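Local atomic coordinates of alpha-n-acetylglucosaminidase family protein (Clostridium perfringens, PDB entry 4A41), a protein that belongs to a multimodular alpha-N-acetylglucosaminidase and, as a family 32 carbohydrate-binding module, binds galactose, probably directing the enzyme to glycans. Residues F49-H60 against G150-N158. Numbering follows the deposited sequence.
With CA (calcium ion), chain B; GAL (beta-D-galactopyranose), chain C.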
ATOM      1  N   PHE A  49      10.066  -1.017  -0.751  1.00 10.75           N
ATOM      2  CA  PHE A  49      10.139   0.078  -1.704  1.00 10.54           C
ATOM      3  C   PHE A  49       8.920   0.997  -1.643  1.00  9.60           C
ATOM      4  O   PHE A  49       8.957   2.095  -2.152  1.00 10.97           O
ATOM      5  CB  PHE A  49      10.283  -0.438  -3.140  1.00 10.31           C
ATOM      6  CG  PHE A  49      11.601  -1.104  -3.425  1.00 11.85           C
ATOM      7  CD1 PHE A  49      12.722  -0.893  -2.614  1.00 15.95           C
ATOM      8  CD2 PHE A  49      11.717  -1.960  -4.499  1.00 12.94           C
ATOM      9  CE1 PHE A  49      13.943  -1.529  -2.911  1.00 17.75           C
ATOM     10  CE2 PHE A  49      12.950  -2.579  -4.805  1.00 14.82           C
ATOM     11  CZ  PHE A  49      14.035  -2.349  -4.016  1.00 16.95           C
ATOM     12  N   ALA A  50       7.836   0.559  -1.001  1.00  9.07           N
ATOM     13  CA  ALA A  50       6.630   1.429  -0.910  1.00  9.90           C
ATOM     14  C   ALA A  50       6.777   2.502   0.176  1.00  8.93           C
ATOM     15  O   ALA A  50       5.952   3.372   0.284  1.00 10.01           O
ATOM     16  CB  ALA A  50       5.364   0.558  -0.665  1.00  9.80           C
ATOM     17  N   ILE A  51       7.818   2.400   1.012  1.00 10.35           N
ATOM     18  CA  ILE A  51       7.963   3.321   2.159  1.00 10.17           C
ATOM     19  C   ILE A  51       9.416   3.831   2.286  1.00 11.20           C
ATOM     20  O   ILE A  51       9.922   4.029   3.401  1.00 11.21           O
ATOM     21  CB  ILE A  51       7.495   2.666   3.487  1.00 10.98           C
ATOM     22  CG1 ILE A  51       8.193   1.318   3.736  1.00 11.77           C
ATOM     23  CG2 ILE A  51       5.979   2.537   3.538  1.00  8.75           C
ATOM     24  CD1 ILE A  51       8.040   0.879   5.200  1.00 13.24           C
ATOM     25  N   ASP A  52      10.068   4.054   1.145  1.00 11.95           N
ATOM     26  CA  ASP A  52      11.456   4.545   1.157  1.00 12.37           C
ATOM     27  C   ASP A  52      11.613   6.020   0.787  1.00 13.46           C
ATOM     28  O   ASP A  52      12.755   6.528   0.692  1.00 13.47           O
ATOM     29  CB  ASP A  52      12.359   3.641   0.292  1.00 13.03           C
ATOM     30  CG  ASP A  52      11.936   3.622  -1.167  1.00 12.82           C
ATOM     31  OD1 ASP A  52      10.950   4.304  -1.517  1.00 12.63           O
ATOM     32  OD2 ASP A  52      12.608   2.952  -1.964  1.00 14.13           O
ATOM     33  N   GLY A  53      10.499   6.727   0.614  1.00 13.46           N
ATOM     34  CA  GLY A  53      10.520   8.151   0.268  1.00 14.06           C
ATOM     35  C   GLY A  53      11.039   8.436  -1.137  1.00 15.65           C
ATOM     36  O   GLY A  53      11.425   9.571  -1.449  1.00 18.01           O
ATOM     37  N   LYS A  54      11.034   7.414  -1.984  1.00 14.69           N
ATOM     38  CA  LYS A  54      11.544   7.498  -3.357  1.00 15.19           C
ATOM     39  C   LYS A  54      10.417   7.181  -4.322  1.00 15.92           C
ATOM     40  O   LYS A  54       9.920   6.049  -4.359  1.00 15.70           O
ATOM     41  CB  LYS A  54      12.702   6.514  -3.579  1.00 15.76           C
ATOM     42  CG  LYS A  54      13.916   6.874  -2.736  1.00 16.98           C
ATOM     43  CD  LYS A  54      15.047   5.887  -2.872  1.00 24.79           C
ATOM     44  CE  LYS A  54      16.341   6.432  -2.219  1.00 27.92           C
ATOM     45  NZ  LYS A  54      16.131   7.163  -0.925  1.00 31.73           N
ATOM     46  N   GLU A  55      10.051   8.159  -5.131  1.00 16.22           N
ATOM     47  CA  GLU A  55       8.911   8.018  -6.032  1.00 15.93           C
ATOM     48  C   GLU A  55       9.202   7.112  -7.236  1.00 14.81           C
ATOM     49  O   GLU A  55       8.272   6.601  -7.867  1.00 14.30           O
ATOM     50  CB  GLU A  55       8.370   9.388  -6.459  1.00 17.24           C
ATOM     51  CG  GLU A  55       8.007  10.278  -5.257  1.00 21.61           C
ATOM     52  CD  GLU A  55       7.364  11.589  -5.651  1.00 29.67           C
ATOM     53  OE1 GLU A  55       7.129  11.803  -6.860  1.00 32.09           O
ATOM     54  OE2 GLU A  55       7.095  12.408  -4.743  1.00 34.39           O
ATOM     55  N   ASN A  56      10.496   6.878  -7.502  1.00 14.51           N
ATOM     56  CA  ASN A  56      10.922   5.982  -8.588  1.00 14.50           C
ATOM     57  C   ASN A  56      10.970   4.500  -8.243  1.00 14.40           C
ATOM     58  O   ASN A  56      11.120   3.684  -9.129  1.00 16.93           O
ATOM     59  CB  ASN A  56      12.289   6.402  -9.172  1.00 14.94           C
ATOM     60  CG  ASN A  56      13.396   6.310  -8.151  1.00 17.19           C
ATOM     61  OD1 ASN A  56      13.228   6.758  -7.028  1.00 18.12           O
ATOM     62  ND2 ASN A  56      14.543   5.738  -8.531  1.00 19.46           N
ATOM     63  N   THR A  57      10.850   4.155  -6.960  1.00 12.61           N
ATOM     64  CA  THR A  57      10.882   2.751  -6.532  1.00 11.94           C
ATOM     65  C   THR A  57       9.489   2.332  -6.083  1.00 10.84           C
ATOM     66  O   THR A  57       8.762   3.107  -5.432  1.00 11.07           O
ATOM     67  CB  THR A  57      11.853   2.510  -5.377  1.00 11.64           C
ATOM     68  OG1 THR A  57      11.381   3.178  -4.195  1.00 13.47           O
ATOM     69  CG2 THR A  57      13.230   3.070  -5.679  1.00 12.88           C
ATOM     70  N   ILE A  58       9.133   1.092  -6.411  1.00  9.79           N
ATOM     71  CA  ILE A  58       7.774   0.638  -6.146  1.00  9.79           C
ATOM     72  C   ILE A  58       7.749  -0.761  -5.554  1.00  9.48           C
ATOM     73  O   ILE A  58       8.600  -1.605  -5.864  1.00 10.48           O
ATOM     74  CB  ILE A  58       6.888   0.686  -7.448  1.00 10.48           C
ATOM     75  CG1 ILE A  58       7.291  -0.421  -8.453  1.00 10.75           C
ATOM     76  CG2 ILE A  58       6.906   2.122  -8.053  1.00 11.73           C
ATOM     77  CD1 ILE A  58       6.535  -0.387  -9.784  1.00 11.28           C
ATOM     78  N   TRP A  59       6.787  -1.004  -4.661  1.00  8.72           N
ATOM     79  CA  TRP A  59       6.349  -2.385  -4.401  1.00  9.06           C
ATOM     80  C   TRP A  59       5.602  -2.843  -5.640  1.00  8.78           C
ATOM     81  O   TRP A  59       4.865  -2.047  -6.250  1.00 10.07           O
ATOM     82  CB  TRP A  59       5.383  -2.421  -3.220  1.00  9.27           C
ATOM     83  CG  TRP A  59       4.607  -3.699  -3.100  1.00  9.76           C
ATOM     84  CD1 TRP A  59       5.115  -4.956  -2.920  1.00 10.36           C
ATOM     85  CD2 TRP A  59       3.181  -3.848  -3.156  1.00  9.80           C
ATOM     86  NE1 TRP A  59       4.093  -5.881  -2.870  1.00 11.52           N
ATOM     87  CE2 TRP A  59       2.898  -5.228  -2.996  1.00 10.83           C
ATOM     88  CE3 TRP A  59       2.105  -2.940  -3.306  1.00 10.90           C
ATOM     89  CZ2 TRP A  59       1.592  -5.728  -2.998  1.00 11.58           C
ATOM     90  CZ3 TRP A  59       0.799  -3.437  -3.292  1.00 11.26           C
ATOM     91  CH2 TRP A  59       0.557  -4.823  -3.126  1.00 12.04           C
ATOM     92  N   HIS A  60       5.798  -4.095  -6.021  1.00  8.60           N
ATOM     93  CA  HIS A  60       5.009  -4.681  -7.122  1.00  8.78           C
ATOM     94  C   HIS A  60       4.762  -6.136  -6.766  1.00  9.55           C
ATOM     95  O   HIS A  60       5.670  -6.828  -6.249  1.00 10.66           O
ATOM     96  CB  HIS A  60       5.824  -4.608  -8.444  1.00  9.35           C
ATOM     97  CG  HIS A  60       5.042  -4.836  -9.716  1.00  9.70           C
ATOM     98  ND1 HIS A  60       4.457  -6.045 -10.046  1.00 12.13           N
ATOM     99  CD2 HIS A  60       4.803  -4.005 -10.769  1.00 11.63           C
ATOM    100  CE1 HIS A  60       3.915  -5.958 -11.250  1.00 12.66           C
ATOM    101  NE2 HIS A  60       4.109  -4.735 -11.710  1.00 11.55           N
ATOM    102  N   GLY A 150      -3.802  -6.710 -13.848  1.00 11.91           N
ATOM    103  CA  GLY A 150      -3.956  -7.752 -12.832  1.00 12.17           C
ATOM    104  C   GLY A 150      -2.794  -7.848 -11.852  1.00 12.05           C
ATOM    105  O   GLY A 150      -2.693  -8.822 -11.119  1.00 13.66           O
ATOM    106  N   PHE A 151      -1.929  -6.832 -11.860  1.00 12.89           N
ATOM    107  CA  PHE A 151      -0.843  -6.678 -10.897  1.00 11.88           C
ATOM    108  C   PHE A 151      -1.291  -5.620  -9.875  1.00 11.70           C
ATOM    109  O   PHE A 151      -2.270  -4.932 -10.083  1.00 11.83           O
ATOM    110  CB  PHE A 151       0.395  -6.137 -11.610  1.00 13.40           C
ATOM    111  CG  PHE A 151       0.752  -6.881 -12.879  1.00 11.48           C
ATOM    112  CD1 PHE A 151       1.349  -8.123 -12.824  1.00 13.18           C
ATOM    113  CD2 PHE A 151       0.533  -6.290 -14.133  1.00 12.23           C
ATOM    114  CE1 PHE A 151       1.686  -8.814 -14.015  1.00 14.90           C
ATOM    115  CE2 PHE A 151       0.869  -6.972 -15.323  1.00 11.65           C
ATOM    116  CZ  PHE A 151       1.441  -8.220 -15.256  1.00 13.39           C
ATOM    117  N   ALA A 152      -0.551  -5.519  -8.776  1.00 11.16           N
ATOM    118  CA  ALA A 152      -0.678  -4.354  -7.892  1.00 10.59           C
ATOM    119  C   ALA A 152       0.683  -3.767  -7.645  1.00  9.18           C
ATOM    120  O   ALA A 152       1.673  -4.502  -7.460  1.00  9.65           O
ATOM    121  CB  ALA A 152      -1.343  -4.740  -6.587  1.00 10.70           C
ATOM    122  N   SER A 153       0.740  -2.439  -7.628  1.00 10.11           N
ATOM    123  CA  SER A 153       2.005  -1.765  -7.334  1.00  9.52           C
ATOM    124  C   SER A 153       1.764  -0.469  -6.584  1.00 10.17           C
ATOM    125  O   SER A 153       0.645   0.041  -6.567  1.00 10.64           O
ATOM    126  CB  SER A 153       2.837  -1.515  -8.618  1.00 10.12           C
ATOM    127  OG  SER A 153       2.127  -0.688  -9.531  1.00 10.60           O
ATOM    128  N   ALA A 154       2.811   0.046  -5.930  1.00 10.34           N
ATOM    129  CA  ALA A 154       2.708   1.310  -5.174  1.00 10.06           C
ATOM    130  C   ALA A 154       4.075   1.954  -5.050  1.00  9.85           C
ATOM    131  O   ALA A 154       5.024   1.284  -4.620  1.00  9.00           O
ATOM    132  CB  ALA A 154       2.122   1.055  -3.755  1.00 10.67           C
ATOM    133  N   ALA A 155       4.174   3.229  -5.434  1.00 10.57           N
ATOM    134  CA  ALA A 155       5.461   3.932  -5.315  1.00 10.76           C
ATOM    135  C   ALA A 155       5.697   4.371  -3.886  1.00 10.77           C
ATOM    136  O   ALA A 155       6.772   4.135  -3.346  1.00  9.81           O
ATOM    137  CB  ALA A 155       5.530   5.134  -6.260  1.00 10.36           C
ATOM    138  N   GLU A 156       4.687   4.999  -3.274  1.00  9.99           N
ATOM    139  CA  GLU A 156       4.817   5.502  -1.900  1.00  9.59           C
ATOM    140  C   GLU A 156       3.486   5.418  -1.197  1.00  9.83           C
ATOM    141  O   GLU A 156       2.472   5.864  -1.724  1.00 10.18           O
ATOM    142  CB  GLU A 156       5.305   6.970  -1.860  1.00  9.66           C
ATOM    143  CG  GLU A 156       6.762   7.162  -2.239  1.00 10.69           C
ATOM    144  CD  GLU A 156       7.681   6.522  -1.221  1.00 10.54           C
ATOM    145  OE1 GLU A 156       7.611   6.891  -0.035  1.00 13.06           O
ATOM    146  OE2 GLU A 156       8.522   5.681  -1.587  1.00 11.13           O
ATOM    147  N   LEU A 157       3.522   4.932   0.040  1.00  9.04           N
ATOM    148  CA  LEU A 157       2.356   4.911   0.930  1.00  9.18           C
ATOM    149  C   LEU A 157       2.663   5.733   2.146  1.00  9.46           C
ATOM    150  O   LEU A 157       3.731   5.594   2.743  1.00 10.82           O
ATOM    151  CB  LEU A 157       2.087   3.455   1.366  1.00  9.07           C
ATOM    152  CG  LEU A 157       1.813   2.485   0.217  1.00 10.14           C
ATOM    153  CD1 LEU A 157       1.635   1.047   0.770  1.00 12.02           C
ATOM    154  CD2 LEU A 157       0.585   2.901  -0.628  1.00 11.68           C
ATOM    155  N   ASN A 158       1.686   6.551   2.551  1.00  9.48           N
ATOM    156  CA  ASN A 158       1.818   7.355   3.780  1.00 10.16           C
ATOM    157  C   ASN A 158       0.582   7.233   4.671  1.00 10.24           C
ATOM    158  O   ASN A 158      -0.545   7.092   4.189  1.00 10.94           O
ATOM    159  CB  ASN A 158       2.191   8.810   3.463  1.00 10.38           C
ATOM    160  CG  ASN A 158       3.649   8.948   3.068  1.00 12.45           C
ATOM    161  OD1 ASN A 158       4.521   8.995   3.938  1.00 12.55           O
ATOM    162  ND2 ASN A 158       3.917   8.986   1.769  1.00 12.48           N
TER
HETATM  163 CA    CA B2494       9.228   4.128  -3.241  1.00 10.83          CA
HETATM  164  C1  GAL C2495       6.703  -4.483 -17.122  1.00 14.92           C
HETATM  165  C2  GAL C2495       6.685  -3.383 -16.078  1.00 13.61           C
HETATM  166  C3  GAL C2495       6.925  -4.034 -14.710  1.00 13.85           C
HETATM  167  C4  GAL C2495       5.910  -5.146 -14.482  1.00 13.55           C
HETATM  168  C5  GAL C2495       5.981  -6.148 -15.639  1.00 13.57           C
HETATM  169  C6  GAL C2495       4.978  -7.287 -15.470  1.00 16.92           C
HETATM  170  O1  GAL C2495       6.399  -3.896 -18.356  1.00 17.39           O
HETATM  171  O2  GAL C2495       7.657  -2.378 -16.363  1.00 16.89           O
HETATM  172  O3  GAL C2495       6.862  -3.008 -13.727  1.00 15.53           O
HETATM  173  O4  GAL C2495       4.589  -4.572 -14.404  1.00 13.22           O
HETATM  174  O5  GAL C2495       5.685  -5.422 -16.817  1.00 14.85           O
HETATM  175  O6  GAL C2495       5.150  -8.289 -16.472  1.00 19.23           O
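Bent at chi2 (-66°), the Glu156 chain curls back to the 49-60 loop, while Asp52, its CG tucked between backbone N and carbonyl carbon (chi1 62°), swings its carboxylate to meet it. The two carboxylates lie nearly coplanar, and calcium draws Asp52 OD1 and Glu156 OE2 to 2.8 Å from each other. Phe49 O, Lys54 O, Thr57 O and OG1, and Ala155 O complete a shell of seven protein oxygens. Thr57 OG1 also donates to the syn lone pair of Asp52 OD2 (2.6 Å), fixing the carboxylate's rotation; Lys54 N meets Asp52 OD1 from above the carboxylate plane, closing an Asx turn. Weak hydrogen bonds run from Gly53 N to Glu156 OE1 and from Lys54 N to Glu156 OE2; Gln27 also hydrogen-bonds OE1. A structural calcium of this kind is common in family 32 modules, which share the F5/8 type C beta-sandwich; here it pins the loop to strand 153-160 at a classic beta bulge, Ala155 and Glu156 both facing Leu89. Past the bulge, Leu157 N bonds Ala50 O at 2.9 Å. Before it, Trp59 and Ala154 form an antiparallel hydrogen-bonded pair, with Ala154 CB at the indole edge. His60 CE1 packs against Phe151 CB (3.5 Å), their rings oblique. His60 NE2 hydrogen-bonds galactose O4 (2.7 Å).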